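Local coordinates for protein type II restriction enzyme BsoBI (Geobacillus stearothermophilus, PDB 1DC1) that recognises the double-stranded DNA sequence 5'-CYCGRG-3' as a homodimer and cleaves it after the first cytosine, at residues N97-E100 with N101-P105; E109-D112 with E113-R117; D294-S298 with G299-N303. One frame throughout, in Å; residues are numbered along the deposited sequence.

Overall arrangement
Contacts 1 and 2 lie next to each other in the helical part of the chain, near the C-terminal end of helix 88-103 and on the first turns of helix 110-152, and they touch through Phe102, Leu103 and Arg117. Contact 3 is about 56 Å (centres) from contact 2, where helix 286-298 gives way to strand 303-306 in the sheet domain. Contact 2 is mostly buried, against helix 21-53 and the second subunit, and joins ring, aliphatic and charged groups. The other two are partly buried: contact 1 sets leucines inward and amides and carboxylates outward, while contact 3 relies chiefly on backbone polar atoms, a glycine and a bridging water.

Contact 1 (N97-E100 with N101-P105); sequences NLIE and NFLEP
Backbone bonding from Asn97-Glu100 to Asn101-Pro105 changes step near the C-terminal end of helix 88-103, where a wider pi-type turn sets in, Asn101 N bonding to Asn97 O four residues back (2.7 Å) but Leu103 N to Leu98 O five residues back. Leu98 O therefore holds two N-H groups: Phe102 N approaches from above the carbonyl plane, whereas Leu103 N lies in it at 3.1 Å, with a straighter N-H...O angle of 162°.

Among the apolar side chains, Leu98 is the common partner. Its CG, anti to the backbone N (chi1 166°), lies beside the carbonyl carbon, and from there CD1 meets Phe102 CD2 at 4.0 Å, the two side chains crossing nearly at right angles, while CG packs on Leu103 CG at 4.1 Å. Leu103 CD1 also reaches Ile99 CG1. Beyond the segments, Leu98 rests on Leu114, Leu103 on Pro59 and Leu62, and the Phe102 ring makes a cation-pi contact with Arg117 and packs on Thr40 of the second subunit.

The outer side is polar. The Asn97 and Asn101 amides run alongside each other with planes 20° apart, Asn101 ND2 lying 3.5 Å from Asn97 CB. Glu104 and Glu100 likewise point the same way, and Glu104 OE2 lies 3.5 Å from the methyl CG2 of Ile99. Replacing Glu104 by alanine removes the carboxylate beside that methyl and is likely to leave a gap there and Lys60 without its weak, long ion-pair partner. Pro105, which has no N-H, sets its ring carbon CD 3.4 Å from Glu100 O.

Contact 2 (E109-D112 with E113-R117); sequences EFID and ELIFR
One face of the Phe116 ring is occupied by Asp112, whose CB stands 4.1 Å from the ring centroid and 15° off the normal, a CH-pi contact. Asp112 O lies over the same face, 3.1 Å from Phe116 CG, while it accepts the bond from Phe116 N. The carboxylate of Asp112 is stacked at 24° to the ring, with OD2 near CZ, and its OD1 forms a salt bridge to Lys50. A face of the Phe110 ring receives CG1 of Ile111 toward its rim. The Arg117 guanidinium is met at its edge: Arg117 NE makes a hydrogen-bonded salt bridge to Glu113 OE2 at 2.7 Å, almost in the guanidinium plane, on the anti side of the carboxylate and somewhat tilted out of its plane. Glu113 can present this oxygen because CG is anti to the backbone N (chi1 -176°) and the chain then bends at chi2. The pair is gripped from beyond as well, OE1 of Glu113 by Arg47 and NH1 of Arg117 by Ser39, both of the second subunit.

Ile111 and Ile115 run side by side, CG2 to CG1 at 4.1 Å, and Ile115 also packs on Ala46 and Leu49 of helix 21-53. With Glu109 as N-cap, Glu113 N bonding to Glu109 O at 3.0 Å, and partners spaced four residues apart, this is the opening of alpha helix 110-152, set in the dimer interface.

Contact 3 (D294-S298 with G299-N303); sequences DQLQS and GSLTN
Gln295 lies across Ser300 and Leu301: its CB is 3.8 Å from Leu301 CB, and its CG and CB pass close to Ser300 OG. Beyond CG the chain is extended, which takes the amide out of the turn to Asn258 of helix 247-270, where NE2 bonds to OD1. Its backbone O accepts from Leu301 N at 3.0 Å. That N-H...O is almost straight (176°), yet the donor stands well above the carbonyl plane.

The arrangement is a helix C-terminal turn with glycine at the C' position: helix 286-298 stops and the chain turns back toward strand 303-306. Gly299 has phi 86°, at which a side-chain carbon would collide with Ser298 O, so glycine is needed at this position. Its N makes a weak bond to Leu296 O. At Ser298, chi1 of 81° brings OG between its backbone N and carbonyl carbon, where it accepts from Ser300 N at 3.1 Å.

On the inner side, Leu296 CD2 presses on Asn303 CA at 3.3 Å and also meets Leu301 CB, while Leu301 itself packs on Phe279 and Leu261, its side chain about 8 Å from that of Glu240, a predicted catalytic magnesium ligand. Leu301 O faces back to the helix, receiving the CA-H of Leu296 (CA...O 3.4 Å) and one hydrogen of a water, whose other bond goes to Leu296 O at 2.7 Å.

Contact 1 (N97-E100 with N101-P105)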
# COMPACT_ATOMS: atom_id res chain seq x y z
N ASN D 97 -19.24 -21.81 -5.07
CA ASN D 97 -18.84 -21.85 -3.67
C ASN D 97 -19.69 -20.87 -2.88
O ASN D 97 -20.12 -21.16 -1.77
CB ASN D 97 -17.37 -21.50 -3.54
CG ASN D 97 -16.46 -22.60 -4.09
OD1 ASN D 97 -16.88 -23.77 -4.21
ND2 ASN D 97 -15.21 -22.24 -4.44
N LEU D 98 -19.96 -19.72 -3.48
CA LEU D 98 -20.76 -18.70 -2.82
C LEU D 98 -22.17 -19.27 -2.60
O LEU D 98 -22.74 -19.17 -1.50
CB LEU D 98 -20.81 -17.43 -3.70
CG LEU D 98 -21.89 -16.43 -3.26
CD1 LEU D 98 -21.60 -15.89 -1.86
CD2 LEU D 98 -21.99 -15.31 -4.33
N ILE D 99 -22.73 -19.87 -3.65
CA ILE D 99 -24.05 -20.46 -3.54
C ILE D 99 -24.10 -21.60 -2.49
O ILE D 99 -24.94 -21.58 -1.61
CB ILE D 99 -24.57 -20.97 -4.93
CG1 ILE D 99 -24.92 -19.78 -5.83
CG2 ILE D 99 -25.81 -21.87 -4.77
CD1 ILE D 99 -25.14 -20.16 -7.26
N GLU D 100 -23.15 -22.54 -2.55
CA GLU D 100 -23.16 -23.66 -1.62
C GLU D 100 -22.72 -23.35 -0.23
O GLU D 100 -23.27 -23.91 0.71
CB GLU D 100 -22.29 -24.81 -2.15
CG GLU D 100 -22.71 -25.27 -3.56
CD GLU D 100 -21.80 -26.35 -4.14
OE1 GLU D 100 -20.76 -26.63 -3.51
OE2 GLU D 100 -22.12 -26.90 -5.22
N ASN D 101 -21.75 -22.46 -0.08
CA ASN D 101 -21.22 -22.16 1.24
C ASN D 101 -21.92 -21.08 2.00
O ASN D 101 -21.90 -21.07 3.25
CB ASN D 101 -19.74 -21.79 1.16
CG ASN D 101 -18.90 -22.88 0.56
OD1 ASN D 101 -19.21 -24.06 0.76
ND2 ASN D 101 -17.85 -22.51 -0.19
N PHE D 102 -22.56 -20.17 1.28
CA PHE D 102 -23.21 -19.07 1.98
C PHE D 102 -24.71 -18.83 1.69
O PHE D 102 -25.51 -18.63 2.62
CB PHE D 102 -22.41 -17.78 1.71
CG PHE D 102 -20.98 -17.89 2.14
CD1 PHE D 102 -20.66 -17.97 3.50
CD2 PHE D 102 -19.95 -17.88 1.22
CE1 PHE D 102 -19.33 -18.04 3.93
CE2 PHE D 102 -18.61 -17.95 1.66
CZ PHE D 102 -18.30 -18.02 3.00
N LEU D 103 -25.09 -18.87 0.43
CA LEU D 103 -26.46 -18.56 0.10
C LEU D 103 -27.42 -19.64 0.49
O LEU D 103 -28.44 -19.34 1.08
CB LEU D 103 -26.59 -18.17 -1.37
CG LEU D 103 -25.65 -17.04 -1.87
CD1 LEU D 103 -26.03 -16.59 -3.27
CD2 LEU D 103 -25.67 -15.84 -0.91
N GLU D 104 -27.12 -20.89 0.19
CA GLU D 104 -28.05 -21.94 0.59
C GLU D 104 -28.15 -21.98 2.11
O GLU D 104 -29.23 -22.05 2.69
CB GLU D 104 -27.59 -23.22 -0.04
CG GLU D 104 -27.40 -22.97 -1.49
CD GLU D 104 -27.32 -24.19 -2.34
OE1 GLU D 104 -26.54 -25.10 -1.98
OE2 GLU D 104 -28.04 -24.22 -3.37
N PRO D 105 -27.01 -21.95 2.80
CA PRO D 105 -27.08 -21.93 4.26
C PRO D 105 -27.89 -20.76 4.87
O PRO D 105 -28.39 -20.88 6.00
CB PRO D 105 -25.59 -21.88 4.68
CG PRO D 105 -24.89 -22.56 3.55
CD PRO D 105 -25.63 -22.10 2.31

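Contact 2 (E109-D112 with E113-R117)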
# COMPACT_ATOMS: atom_id res chain seq x y z
N GLU D 109 -32.91 -16.07 4.04
CA GLU D 109 -32.19 -14.80 3.98
C GLU D 109 -31.11 -14.78 2.92
O GLU D 109 -30.19 -13.97 2.99
CB GLU D 109 -31.55 -14.51 5.33
CG GLU D 109 -32.47 -14.77 6.49
CD GLU D 109 -33.75 -14.01 6.36
OE1 GLU D 109 -33.66 -12.77 6.21
OE2 GLU D 109 -34.85 -14.63 6.40
N PHE D 110 -31.23 -15.64 1.92
CA PHE D 110 -30.21 -15.71 0.87
C PHE D 110 -29.99 -14.43 0.00
O PHE D 110 -28.84 -14.17 -0.42
CB PHE D 110 -30.43 -16.95 -0.04
CG PHE D 110 -31.36 -16.73 -1.24
CD1 PHE D 110 -32.71 -17.06 -1.16
CD2 PHE D 110 -30.86 -16.33 -2.47
CE1 PHE D 110 -33.53 -16.98 -2.28
CE2 PHE D 110 -31.67 -16.25 -3.59
CZ PHE D 110 -33.01 -16.58 -3.50
N ILE D 111 -31.03 -13.62 -0.24
CA ILE D 111 -30.84 -12.40 -1.05
C ILE D 111 -29.99 -11.42 -0.26
O ILE D 111 -28.98 -10.94 -0.76
CB ILE D 111 -32.20 -11.70 -1.48
CG1 ILE D 111 -33.01 -12.59 -2.45
CG2 ILE D 111 -31.89 -10.33 -2.14
CD1 ILE D 111 -32.25 -12.98 -3.75
N ASP D 112 -30.35 -11.14 0.99
CA ASP D 112 -29.51 -10.21 1.73
C ASP D 112 -28.13 -10.81 1.98
O ASP D 112 -27.18 -10.06 2.05
CB ASP D 112 -30.15 -9.79 3.05
CG ASP D 112 -31.16 -8.64 2.90
OD1 ASP D 112 -31.34 -8.06 1.81
OD2 ASP D 112 -31.77 -8.34 3.92
N GLU D 113 -28.02 -12.14 2.12
CA GLU D 113 -26.70 -12.76 2.27
C GLU D 113 -25.85 -12.30 1.05
O GLU D 113 -24.69 -11.88 1.19
CB GLU D 113 -26.79 -14.30 2.30
CG GLU D 113 -25.43 -14.99 2.54
CD GLU D 113 -24.85 -14.73 3.95
OE1 GLU D 113 -25.63 -14.38 4.86
OE2 GLU D 113 -23.61 -14.89 4.18
N LEU D 114 -26.42 -12.39 -0.14
CA LEU D 114 -25.72 -11.99 -1.37
C LEU D 114 -25.36 -10.51 -1.38
O LEU D 114 -24.21 -10.13 -1.68
CB LEU D 114 -26.62 -12.27 -2.57
CG LEU D 114 -26.11 -11.79 -3.94
CD1 LEU D 114 -24.66 -12.27 -4.22
CD2 LEU D 114 -27.09 -12.33 -5.01
N ILE D 115 -26.36 -9.67 -1.09
CA ILE D 115 -26.16 -8.20 -1.08
C ILE D 115 -25.11 -7.76 -0.05
O ILE D 115 -24.28 -6.91 -0.34
CB ILE D 115 -27.51 -7.38 -0.83
CG1 ILE D 115 -28.65 -7.81 -1.80
CG2 ILE D 115 -27.24 -5.91 -0.99
CD1 ILE D 115 -28.26 -7.94 -3.26
N PHE D 116 -25.16 -8.33 1.15
CA PHE D 116 -24.23 -8.05 2.24
C PHE D 116 -22.80 -8.46 1.78
O PHE D 116 -21.85 -7.71 2.02
CB PHE D 116 -24.59 -8.84 3.51
CG PHE D 116 -25.83 -8.35 4.23
CD1 PHE D 116 -26.52 -7.19 3.81
CD2 PHE D 116 -26.31 -9.04 5.33
CE1 PHE D 116 -27.68 -6.74 4.48
CE2 PHE D 116 -27.47 -8.59 6.01
CZ PHE D 116 -28.15 -7.45 5.59
N ARG D 117 -22.66 -9.63 1.15
CA ARG D 117 -21.33 -10.06 0.69
C ARG D 117 -20.84 -9.22 -0.46
O ARG D 117 -19.67 -8.87 -0.52
CB ARG D 117 -21.33 -11.53 0.34
CG ARG D 117 -21.23 -12.32 1.64
CD ARG D 117 -21.46 -13.87 1.60
NE ARG D 117 -21.20 -14.36 2.97
CZ ARG D 117 -19.98 -14.61 3.46
NH1 ARG D 117 -18.90 -14.43 2.70
NH2 ARG D 117 -19.86 -14.95 4.72

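Contact 3 (D294-S298 with G299-N303)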
# COMPACT_ATOMS: atom_id res chain seq x y z
N ASP D 294 19.01 15.68 5.14
CA ASP D 294 20.37 15.27 4.84
C ASP D 294 20.63 15.27 3.33
O ASP D 294 21.71 15.67 2.86
CB ASP D 294 20.63 13.87 5.38
CG ASP D 294 20.78 13.86 6.87
OD1 ASP D 294 20.85 14.99 7.42
OD2 ASP D 294 20.82 12.77 7.48
N GLN D 295 19.66 14.79 2.56
CA GLN D 295 19.77 14.74 1.09
C GLN D 295 19.78 16.14 0.47
O GLN D 295 20.44 16.36 -0.55
CB GLN D 295 18.63 13.89 0.48
CG GLN D 295 18.79 12.42 0.80
CD GLN D 295 17.88 11.55 -0.03
OE1 GLN D 295 17.45 11.95 -1.09
NE2 GLN D 295 17.57 10.35 0.46
N LEU D 296 19.02 17.06 1.05
CA LEU D 296 19.04 18.43 0.55
C LEU D 296 20.44 19.03 0.86
O LEU D 296 21.02 19.70 0.02
CB LEU D 296 17.95 19.30 1.21
CG LEU D 296 16.49 19.01 0.82
CD1 LEU D 296 15.56 19.68 1.84
CD2 LEU D 296 16.16 19.46 -0.64
N GLN D 297 20.96 18.79 2.05
CA GLN D 297 22.29 19.30 2.44
C GLN D 297 23.40 18.71 1.56
O GLN D 297 24.32 19.37 1.13
CB GLN D 297 22.55 18.91 3.89
CG GLN D 297 21.63 19.62 4.78
CD GLN D 297 21.92 21.09 4.78
OE1 GLN D 297 23.06 21.48 4.86
NE2 GLN D 297 20.89 21.91 4.70
N SER D 298 23.29 17.43 1.25
CA SER D 298 24.30 16.75 0.44
C SER D 298 24.13 17.04 -1.05
O SER D 298 24.97 16.68 -1.86
CB SER D 298 24.24 15.23 0.63
OG SER D 298 23.21 14.65 -0.16
N GLY D 299 23.02 17.64 -1.41
CA GLY D 299 22.83 17.93 -2.79
C GLY D 299 22.21 16.76 -3.53
O GLY D 299 21.90 16.85 -4.71
N SER D 300 21.98 15.64 -2.87
CA SER D 300 21.40 14.54 -3.62
C SER D 300 19.91 14.83 -3.97
O SER D 300 19.42 14.40 -5.01
CB SER D 300 21.65 13.18 -2.94
OG SER D 300 20.56 12.72 -2.20
N LEU D 301 19.20 15.60 -3.15
CA LEU D 301 17.85 16.02 -3.49
C LEU D 301 17.98 17.56 -3.62
O LEU D 301 18.63 18.20 -2.80
CB LEU D 301 16.87 15.65 -2.38
CG LEU D 301 15.36 15.50 -2.55
CD1 LEU D 301 15.05 14.47 -3.61
CD2 LEU D 301 14.75 15.10 -1.15
N THR D 302 17.40 18.13 -4.67
CA THR D 302 17.47 19.57 -4.95
C THR D 302 16.51 20.45 -4.13
O THR D 302 16.86 21.57 -3.73
CB THR D 302 17.21 19.86 -6.44
OG1 THR D 302 17.93 18.92 -7.24
CG2 THR D 302 17.67 21.25 -6.79
N ASN D 303 15.31 19.94 -3.89
CA ASN D 303 14.32 20.70 -3.13
C ASN D 303 13.24 19.76 -2.60
O ASN D 303 13.09 18.61 -3.06
CB ASN D 303 13.71 21.79 -4.02
CG ASN D 303 13.30 23.01 -3.26
OD1 ASN D 303 13.09 22.98 -2.03
ND2 ASN D 303 13.16 24.10 -3.97
O HOH W 1 20.03 20.54 -2.34